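Enhancer of mRNA-decapping protein 4 homolog (Drosophila melanogaster, PDB 2VXG) probably takes part in mRNA decapping during mRNA degradation, is required for silencing a subset of endogenous miRNA targets, and is represented here by its conserved, helical C-terminal region. Local coordinates at residues Q9-G14 with E33-H38; R106-F111 with R125-A130; V56-I61 with P91-H96. All coordinates share one frame; numbering follows the deposited sequence.

Interaction 1 (Q9-G14 with E33-H38)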
loop_
_atom_site.group_PDB
_atom_site.type_symbol
_atom_site.label_atom_id
_atom_site.label_comp_id
_atom_site.label_asym_id
_atom_site.label_seq_id
_atom_site.Cartn_x
_atom_site.Cartn_y
_atom_site.Cartn_z
ATOM N N GLN A 9 -0.932 9.822 17.426
ATOM C CA GLN A 9 -0.706 11.246 17.644
ATOM C C GLN A 9 -0.595 12.055 16.342
ATOM O O GLN A 9 -1.282 13.079 16.135
ATOM C CB GLN A 9 0.558 11.386 18.462
ATOM C CG GLN A 9 0.933 12.779 18.830
ATOM C CD GLN A 9 1.679 12.826 20.141
ATOM O OE1 GLN A 9 2.720 12.147 20.310
ATOM N NE2 GLN A 9 1.174 13.641 21.090
ATOM N N LEU A 10 0.295 11.593 15.474
ATOM C CA LEU A 10 0.558 12.249 14.177
ATOM C C LEU A 10 -0.699 12.317 13.334
ATOM O O LEU A 10 -1.049 13.374 12.839
ATOM C CB LEU A 10 1.698 11.524 13.446
ATOM C CG LEU A 10 3.042 11.807 14.129
ATOM C CD1 LEU A 10 4.171 10.883 13.691
ATOM C CD2 LEU A 10 3.403 13.298 13.935
ATOM N N LEU A 11 -1.359 11.173 13.184
ATOM C CA LEU A 11 -2.644 11.049 12.485
ATOM C C LEU A 11 -3.727 11.956 13.029
ATOM O O LEU A 11 -4.485 12.528 12.262
ATOM C CB LEU A 11 -3.157 9.598 12.561
ATOM C CG LEU A 11 -2.353 8.581 11.772
ATOM C CD1 LEU A 11 -2.882 7.146 11.996
ATOM C CD2 LEU A 11 -2.347 8.946 10.294
ATOM N N MET A 12 -3.841 12.060 14.351
ATOM C CA MET A 12 -4.825 13.000 14.932
ATOM C C MET A 12 -4.429 14.436 14.603
ATOM O O MET A 12 -5.292 15.290 14.349
ATOM C CB MET A 12 -4.971 12.812 16.466
ATOM C CG MET A 12 -5.438 11.404 16.909
ATOM S SD MET A 12 -6.434 11.311 18.444
ATOM C CE MET A 12 -8.028 11.687 17.745
ATOM N N ALA A 13 -3.134 14.718 14.612
ATOM C CA ALA A 13 -2.645 16.044 14.269
ATOM C C ALA A 13 -2.793 16.327 12.764
ATOM O O ALA A 13 -2.740 17.474 12.334
ATOM C CB ALA A 13 -1.192 16.235 14.722
ATOM N N GLY A 14 -3.043 15.289 11.978
ATOM C CA GLY A 14 -3.223 15.436 10.534
ATOM C C GLY A 14 -1.897 15.345 9.811
ATOM O O GLY A 14 -1.833 15.538 8.588
ATOM N N GLU A 33 -0.269 -2.105 9.168
ATOM C CA GLU A 33 -1.703 -2.453 9.313
ATOM C C GLU A 33 -2.409 -1.703 10.421
ATOM O O GLU A 33 -3.474 -1.148 10.184
ATOM C CB GLU A 33 -1.913 -3.940 9.457
ATOM C CG GLU A 33 -1.529 -4.682 8.244
ATOM C CD GLU A 33 -1.747 -6.188 8.380
ATOM O OE1 GLU A 33 -2.859 -6.572 8.831
ATOM O OE2 GLU A 33 -0.798 -6.968 8.027
ATOM N N PHE A 34 -1.782 -1.617 11.600
ATOM C CA PHE A 34 -2.238 -0.738 12.709
ATOM C C PHE A 34 -2.461 0.695 12.216
ATOM O O PHE A 34 -3.492 1.326 12.502
ATOM C CB PHE A 34 -1.173 -0.769 13.853
ATOM C CG PHE A 34 -1.343 0.324 14.930
ATOM C CD1 PHE A 34 -2.135 0.095 16.053
ATOM C CD2 PHE A 34 -0.666 1.526 14.819
ATOM C CE1 PHE A 34 -2.279 1.054 17.040
ATOM C CE2 PHE A 34 -0.787 2.485 15.776
ATOM C CZ PHE A 34 -1.594 2.263 16.903
ATOM N N THR A 35 -1.486 1.218 11.480
ATOM C CA THR A 35 -1.587 2.567 10.935
ATOM C C THR A 35 -2.811 2.656 10.009
ATOM O O THR A 35 -3.596 3.578 10.153
ATOM C CB THR A 35 -0.290 2.988 10.204
ATOM O OG1 THR A 35 0.816 2.750 11.075
ATOM C CG2 THR A 35 -0.302 4.449 9.766
ATOM N N LEU A 36 -2.974 1.694 9.091
ATOM C CA LEU A 36 -4.098 1.729 8.103
ATOM C C LEU A 36 -5.442 1.649 8.823
ATOM O O LEU A 36 -6.374 2.375 8.510
ATOM C CB LEU A 36 -4.001 0.595 7.096
ATOM C CG LEU A 36 -2.797 0.517 6.156
ATOM C CD1 LEU A 36 -2.896 -0.759 5.349
ATOM C CD2 LEU A 36 -2.708 1.694 5.267
ATOM N N ARG A 37 -5.486 0.786 9.833
ATOM C CA ARG A 37 -6.611 0.681 10.759
ATOM C C ARG A 37 -6.996 1.999 11.459
ATOM O O ARG A 37 -8.167 2.229 11.675
ATOM C CB ARG A 37 -6.316 -0.483 11.719
ATOM C CG ARG A 37 -7.170 -0.659 12.937
ATOM C CD ARG A 37 -6.433 -1.598 13.935
ATOM N NE ARG A 37 -5.825 -2.711 13.212
ATOM C CZ ARG A 37 -4.669 -3.318 13.508
ATOM N NH1 ARG A 37 -3.932 -2.980 14.558
ATOM N NH2 ARG A 37 -4.253 -4.308 12.725
ATOM N N HIS A 38 -6.054 2.900 11.746
ATOM C CA HIS A 38 -6.370 4.190 12.378
ATOM C C HIS A 38 -6.367 5.393 11.472
ATOM O O HIS A 38 -6.470 6.500 11.969
ATOM C CB HIS A 38 -5.374 4.515 13.496
ATOM C CG HIS A 38 -5.530 3.643 14.680
ATOM N ND1 HIS A 38 -4.933 2.406 14.771
ATOM C CD2 HIS A 38 -6.278 3.787 15.795
ATOM C CE1 HIS A 38 -5.287 1.840 15.907
ATOM N NE2 HIS A 38 -6.102 2.654 16.543
#
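L11, near the end of helix 2-13, reaches across to H38 and T35 in the C-terminal part of helix 29-38 through one of its methyl groups. From CA the bond to CB is directed at the facing helix. With CG beside the backbone N (chi1 -69°) and CD1 anti to CA (chi2 176°), the chain extends to bring that methyl to H38. CB and CG act mainly as a spacer; the two backbones stay well apart, with the CA atoms of L11 and H38 7.8 Å from each other. At the tip, CD1 settles 3.6 Å from the backbone O of H38 and 3.9 Å from CB of H38, and it also approaches CG2 of T35 at 4.3 Å. The L11 and H38 side chains cross at about a right angle, and the imidazole of H38 turns away from the leucine. Its ND1-H gives a nearly straight hydrogen bond of 2.9 Å to the carbonyl O of F34 in the same helix. The acceptor lies in the imidazole plane, but the donor is tilted from the carbonyl plane. ND1 also sits above one face of the F34 ring, toward its rim. T35 likewise spends its hydroxyl within its own helix, on L31 O, and offers L11 a methyl. Just beyond L11, helix 2-13 ends in a Schellman motif with G14 at C-prime, where a CB would press on the carbonyl O of A13. Helix 16-25 adjoins both sides through A19 against L11 and A23 against T35. With ND1 of H38 and OG1 of T35 bonded within helix 29-38, the contact between the segments is van der Waals packing of one methyl against a carbonyl O as well as carbon; F34 and T35 on I7, and H38 on K8, add to the join.

Interaction 2 (R106-F111 with R125-A130)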
loop_
_atom_site.group_PDB
_atom_site.type_symbol
_atom_site.label_atom_id
_atom_site.label_comp_id
_atom_site.label_asym_id
_atom_site.label_seq_id
_atom_site.Cartn_x
_atom_site.Cartn_y
_atom_site.Cartn_z
ATOM N N ARG A 106 4.451 -9.356 -9.732
ATOM C CA ARG A 106 5.120 -10.631 -9.479
ATOM C C ARG A 106 4.612 -11.220 -8.166
ATOM O O ARG A 106 4.285 -12.390 -8.091
ATOM C CB ARG A 106 6.674 -10.436 -9.495
ATOM C CG ARG A 106 7.585 -11.712 -9.357
ATOM C CD ARG A 106 9.009 -11.465 -10.012
ATOM N NE ARG A 106 10.043 -12.482 -9.757
ATOM C CZ ARG A 106 10.454 -13.461 -10.587
ATOM N NH1 ARG A 106 9.901 -13.671 -11.778
ATOM N NH2 ARG A 106 11.419 -14.281 -10.193
ATOM N N ASN A 107 4.513 -10.385 -7.127
ATOM C CA ASN A 107 3.925 -10.820 -5.873
ATOM C C ASN A 107 2.465 -11.228 -5.945
ATOM O O ASN A 107 2.052 -12.185 -5.263
ATOM C CB ASN A 107 4.104 -9.741 -4.786
ATOM C CG ASN A 107 5.522 -9.687 -4.265
ATOM O OD1 ASN A 107 6.135 -8.625 -4.175
ATOM N ND2 ASN A 107 6.053 -10.822 -3.936
ATOM N N CYS A 108 1.674 -10.477 -6.718
ATOM C CA CYS A 108 0.261 -10.812 -6.936
ATOM C C CYS A 108 0.153 -12.123 -7.679
ATOM O O CYS A 108 -0.680 -12.951 -7.343
ATOM C CB CYS A 108 -0.485 -9.711 -7.730
ATOM S SG CYS A 108 -0.737 -8.154 -6.812
ATOM N N GLN A 109 1.009 -12.322 -8.679
ATOM C CA GLN A 109 1.014 -13.612 -9.394
ATOM C C GLN A 109 1.285 -14.802 -8.432
ATOM O O GLN A 109 0.633 -15.849 -8.519
ATOM C CB GLN A 109 2.008 -13.582 -10.565
ATOM C CG GLN A 109 3.361 -14.112 -10.224
ATOM C CD GLN A 109 4.505 -13.782 -11.205
ATOM O OE1 GLN A 109 4.378 -12.961 -12.159
ATOM N NE2 GLN A 109 5.642 -14.417 -10.940
ATOM N N GLN A 110 2.210 -14.620 -7.493
ATOM C CA GLN A 110 2.525 -15.667 -6.496
ATOM C C GLN A 110 1.378 -15.862 -5.519
ATOM O O GLN A 110 1.043 -16.991 -5.174
ATOM C CB GLN A 110 3.848 -15.366 -5.787
ATOM C CG GLN A 110 5.014 -15.383 -6.800
ATOM C CD GLN A 110 5.187 -16.745 -7.452
ATOM O OE1 GLN A 110 5.395 -17.744 -6.762
ATOM N NE2 GLN A 110 5.091 -16.799 -8.776
ATOM N N PHE A 111 0.749 -14.768 -5.118
ATOM C CA PHE A 111 -0.432 -14.830 -4.275
ATOM C C PHE A 111 -1.594 -15.597 -4.908
ATOM O O PHE A 111 -2.223 -16.446 -4.267
ATOM C CB PHE A 111 -0.919 -13.428 -3.943
ATOM C CG PHE A 111 -2.250 -13.410 -3.259
ATOM C CD1 PHE A 111 -2.335 -13.706 -1.918
ATOM C CD2 PHE A 111 -3.408 -13.050 -3.955
ATOM C CE1 PHE A 111 -3.558 -13.644 -1.254
ATOM C CE2 PHE A 111 -4.649 -13.017 -3.306
ATOM C CZ PHE A 111 -4.698 -13.322 -1.932
ATOM N N ARG A 125 -6.608 -10.452 -9.107
ATOM C CA ARG A 125 -6.550 -10.655 -10.543
ATOM C C ARG A 125 -6.944 -9.379 -11.307
ATOM O O ARG A 125 -6.311 -9.027 -12.291
ATOM C CB ARG A 125 -7.397 -11.849 -10.982
ATOM C CG ARG A 125 -6.866 -13.223 -10.493
ATOM C CD ARG A 125 -7.890 -14.309 -10.915
ATOM N NE ARG A 125 -7.804 -14.552 -12.348
ATOM C CZ ARG A 125 -8.826 -14.849 -13.152
ATOM N NH1 ARG A 125 -10.064 -14.961 -12.687
ATOM N NH2 ARG A 125 -8.600 -15.025 -14.454
ATOM N N LEU A 126 -7.931 -8.661 -10.797
ATOM C CA LEU A 126 -8.328 -7.419 -11.415
ATOM C C LEU A 126 -7.217 -6.382 -11.249
ATOM O O LEU A 126 -6.960 -5.582 -12.157
ATOM C CB LEU A 126 -9.606 -6.870 -10.745
ATOM C CG LEU A 126 -10.087 -5.534 -11.318
ATOM C CD1 LEU A 126 -10.499 -5.729 -12.751
ATOM C CD2 LEU A 126 -11.233 -5.004 -10.466
ATOM N N LEU A 127 -6.615 -6.337 -10.069
ATOM C CA LEU A 127 -5.510 -5.444 -9.847
ATOM C C LEU A 127 -4.363 -5.660 -10.844
ATOM O O LEU A 127 -3.790 -4.673 -11.304
ATOM C CB LEU A 127 -5.061 -5.458 -8.380
ATOM C CG LEU A 127 -3.934 -4.489 -7.942
ATOM C CD1 LEU A 127 -4.378 -3.061 -7.620
ATOM C CD2 LEU A 127 -3.168 -5.064 -6.720
ATOM N N MET A 128 -4.050 -6.924 -11.166
ATOM C CA MET A 128 -3.003 -7.297 -12.108
ATOM C C MET A 128 -3.307 -6.777 -13.530
ATOM O O MET A 128 -2.422 -6.265 -14.217
ATOM C CB MET A 128 -2.818 -8.818 -12.088
ATOM C CG MET A 128 -2.225 -9.353 -10.796
ATOM S SD MET A 128 -2.316 -11.135 -10.624
ATOM C CE MET A 128 -3.645 -11.402 -9.470
ATOM N N LYS A 129 -4.577 -6.796 -13.924
ATOM C CA LYS A 129 -4.999 -6.101 -15.186
ATOM C C LYS A 129 -4.807 -4.580 -15.157
ATOM O O LYS A 129 -4.344 -3.969 -16.135
ATOM C CB LYS A 129 -6.460 -6.372 -15.516
ATOM C CG LYS A 129 -6.772 -7.749 -15.919
ATOM C CD LYS A 129 -6.224 -8.139 -17.297
ATOM C CE LYS A 129 -6.248 -9.661 -17.443
ATOM N NZ LYS A 129 -6.015 -10.106 -18.836
ATOM N N ALA A 130 -5.181 -3.959 -14.049
ATOM C CA ALA A 130 -5.023 -2.527 -13.888
ATOM C C ALA A 130 -3.557 -2.126 -13.964
ATOM O O ALA A 130 -3.236 -1.082 -14.525
ATOM C CB ALA A 130 -5.586 -2.082 -12.560
#
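C108 and M128 form the apolar part of this buried contact, with L127 at its flank. CB of C108 lies 3.5 Å from CG of M128 and 3.7 Å from its SD, while SG of C108 points to CD2 of L127, 3.9 Å away. With SG beside the backbone N (chi1 -70°) the sulfur faces L127, while CB, set by the backbone, meets M128. A second set of contacts is between thioether and backbone. M128 is bent at chi3 (-104°), which folds CE back to 4.0 Å from O of C108; SD comes to 4.0 Å from N of Q109. Replaced by an alanine, M128 would probably leave a gap against CB of C108 and strip the thioether cover from that turn of helix 91-114. Around the pair, Y105 and I112 also touch M128, V124 lies against C108, and L83 of helix 73-85 meets L127. No hydrogen bond crosses between the segments. The two run nearly antiparallel, at 155° with their axes 9.9 Å apart, and belong to helices consecutive in the chain: an antiparallel helical hairpin, consistent with the placing of this family in the TPR clan, whose repeats are built of such hairpins.

Interaction 3 (V56-I61 with P91-H96)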
loop_
_atom_site.group_PDB
_atom_site.type_symbol
_atom_site.label_atom_id
_atom_site.label_comp_id
_atom_site.label_asym_id
_atom_site.label_seq_id
_atom_site.Cartn_x
_atom_site.Cartn_y
_atom_site.Cartn_z
ATOM N N VAL A 56 5.373 7.585 -0.332
ATOM C CA VAL A 56 4.660 6.816 0.683
ATOM C C VAL A 56 3.744 5.817 -0.011
ATOM O O VAL A 56 3.673 4.668 0.371
ATOM C CB VAL A 56 3.848 7.722 1.628
ATOM C CG1 VAL A 56 2.781 6.923 2.375
ATOM C CG2 VAL A 56 4.788 8.523 2.615
ATOM N N LEU A 57 3.064 6.254 -1.046
ATOM C CA LEU A 57 2.178 5.340 -1.778
ATOM C C LEU A 57 2.945 4.153 -2.339
ATOM O O LEU A 57 2.483 3.013 -2.191
ATOM C CB LEU A 57 1.444 6.082 -2.904
ATOM C CG LEU A 57 0.408 7.114 -2.484
ATOM C CD1 LEU A 57 0.005 7.947 -3.644
ATOM C CD2 LEU A 57 -0.792 6.432 -1.868
ATOM N N LEU A 58 4.100 4.400 -2.982
ATOM C CA LEU A 58 4.902 3.321 -3.636
ATOM C C LEU A 58 5.519 2.348 -2.619
ATOM O O LEU A 58 5.622 1.155 -2.855
ATOM C CB LEU A 58 5.985 3.890 -4.531
ATOM C CG LEU A 58 5.508 4.567 -5.838
ATOM C CD1 LEU A 58 6.604 5.318 -6.619
ATOM C CD2 LEU A 58 4.728 3.603 -6.761
ATOM N N SER A 59 5.944 2.876 -1.485
ATOM C CA SER A 59 6.421 2.052 -0.345
ATOM C C SER A 59 5.306 1.177 0.275
ATOM O O SER A 59 5.522 0.009 0.573
ATOM C CB SER A 59 7.022 2.979 0.721
ATOM O OG SER A 59 7.472 2.270 1.884
ATOM N N LEU A 60 4.141 1.759 0.483
ATOM C CA LEU A 60 2.975 1.049 0.990
ATOM C C LEU A 60 2.629 -0.083 0.030
ATOM O O LEU A 60 2.452 -1.235 0.460
ATOM C CB LEU A 60 1.802 2.031 1.163
ATOM C CG LEU A 60 0.486 1.611 1.782
ATOM C CD1 LEU A 60 0.827 1.097 3.207
ATOM C CD2 LEU A 60 -0.512 2.804 1.829
ATOM N N ILE A 61 2.626 0.215 -1.268
ATOM C CA ILE A 61 2.372 -0.819 -2.287
ATOM C C ILE A 61 3.408 -1.966 -2.172
ATOM O O ILE A 61 3.028 -3.161 -2.170
ATOM C CB ILE A 61 2.411 -0.265 -3.753
ATOM C CG1 ILE A 61 1.117 0.510 -4.060
ATOM C CG2 ILE A 61 2.549 -1.417 -4.761
ATOM C CD1 ILE A 61 1.201 1.363 -5.341
ATOM N N PRO A 91 7.916 13.085 -11.937
ATOM C CA PRO A 91 9.132 12.513 -12.548
ATOM C C PRO A 91 9.827 11.387 -11.723
ATOM O O PRO A 91 10.413 10.462 -12.298
ATOM C CB PRO A 91 10.043 13.734 -12.725
ATOM C CG PRO A 91 9.544 14.754 -11.736
ATOM C CD PRO A 91 8.065 14.529 -11.658
ATOM N N ILE A 92 9.723 11.451 -10.405
ATOM C CA ILE A 92 10.253 10.397 -9.548
ATOM C C ILE A 92 9.381 9.165 -9.670
ATOM O O ILE A 92 9.873 8.044 -9.844
ATOM C CB ILE A 92 10.326 10.838 -8.081
ATOM C CG1 ILE A 92 11.452 11.881 -7.929
ATOM C CG2 ILE A 92 10.568 9.618 -7.202
ATOM C CD1 ILE A 92 11.710 12.395 -6.514
ATOM N N THR A 93 8.070 9.371 -9.581
ATOM C CA THR A 93 7.150 8.282 -9.746
ATOM C C THR A 93 7.333 7.618 -11.112
ATOM O O THR A 93 7.351 6.408 -11.220
ATOM C CB THR A 93 5.722 8.764 -9.606
ATOM O OG1 THR A 93 5.540 9.307 -8.290
ATOM C CG2 THR A 93 4.716 7.593 -9.897
ATOM N N ARG A 94 7.467 8.421 -12.161
ATOM C CA ARG A 94 7.656 7.871 -13.511
ATOM C C ARG A 94 8.880 6.923 -13.649
ATOM O O ARG A 94 8.831 5.896 -14.352
ATOM C CB ARG A 94 7.700 9.031 -14.494
ATOM C CG ARG A 94 8.791 8.994 -15.561
ATOM C CD ARG A 94 8.740 10.277 -16.391
ATOM N NE ARG A 94 7.348 10.651 -16.690
ATOM C CZ ARG A 94 6.579 10.092 -17.633
ATOM N NH1 ARG A 94 7.032 9.101 -18.401
ATOM N NH2 ARG A 94 5.330 10.523 -17.803
ATOM N N GLU A 95 9.965 7.266 -12.966
ATOM C CA GLU A 95 11.179 6.451 -12.921
ATOM C C GLU A 95 11.066 5.247 -11.971
ATOM O O GLU A 95 11.532 4.148 -12.277
ATOM C CB GLU A 95 12.336 7.320 -12.440
ATOM C CG GLU A 95 13.687 6.637 -12.497
ATOM C CD GLU A 95 14.721 7.201 -11.533
ATOM O OE1 GLU A 95 15.872 6.742 -11.618
ATOM O OE2 GLU A 95 14.392 8.065 -10.694
ATOM N N HIS A 96 10.456 5.455 -10.812
ATOM C CA HIS A 96 10.411 4.424 -9.770
ATOM C C HIS A 96 9.203 3.483 -9.900
ATOM O O HIS A 96 9.317 2.308 -9.600
ATOM C CB HIS A 96 10.402 5.095 -8.382
ATOM C CG HIS A 96 10.598 4.150 -7.234
ATOM N ND1 HIS A 96 11.482 3.090 -7.278
ATOM C CD2 HIS A 96 10.062 4.134 -5.988
ATOM C CE1 HIS A 96 11.465 2.454 -6.122
ATOM N NE2 HIS A 96 10.614 3.065 -5.318
#
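The packing of L58 on T93 and H96 joins the middle of helix 54-66 to the N-terminal turns of helix 91-114, a long helix that opens at P91 with the backbone N atoms of I92 and T93 hydrogen-bonded to OD1 of D90. L58 is directed at this helix start, and CD1 does the touching. Its nearest partner is CD2 of H96 at 3.7 Å, with CB of H96 at 4.2 Å. The methyl approaches the imidazole obliquely, and the two side chains slide past each other in opposite directions. H96 gets there because its CG is anti to the backbone N (chi1 -170°), which extends the ring toward helix 54-66. One turn earlier, CD1 of L58 lies 4.3 Å from CA of T93 and 4.4 Å from CG2 of T93. This is looser than the meeting with H96. T93 turns its methyl to the leucine and bonds through OG1 to OE1 of Q54, at the beginning of helix 54-66, which adds a polar tie between the same two helices. No hydrogen bond joins the two segments themselves, and the leucine is buried while H96 lies at the exposed margin. I86 packs on both L58 and T93, and V100, farther along helix 91-114, also touches L58. On other sides of helix 54-66, V56 meets F20 of helix 16-25 and L57 meets A82 of helix 73-85. In this strand-free helical domain helix 54-66 is thus flanked by helices 16-25, 73-85 and 91-114.

The three contacts lie in series along the chain, in the order 1, 3, 2, and are spread across the helical domain. Interactions 1 and 2 lie on opposite sides of its centre, their own centres 28 Å apart. Interaction 3 lies about 21 Å from interaction 1 and 18 Å from interaction 2, centre to centre. It touches interaction 1 directly, CD1 of L60 packing 4.1 Å from CD2 of L36. Its link to interaction 2 is through helix 91-114, which carries segments 91-96 and 106-111; the nearest atoms of interactions 2 and 3 are about 7 Å apart. Between those segments lie T102 and Y105, both known phosphorylation sites that are unmodified here, and Y105 packs on M128 of interaction 2.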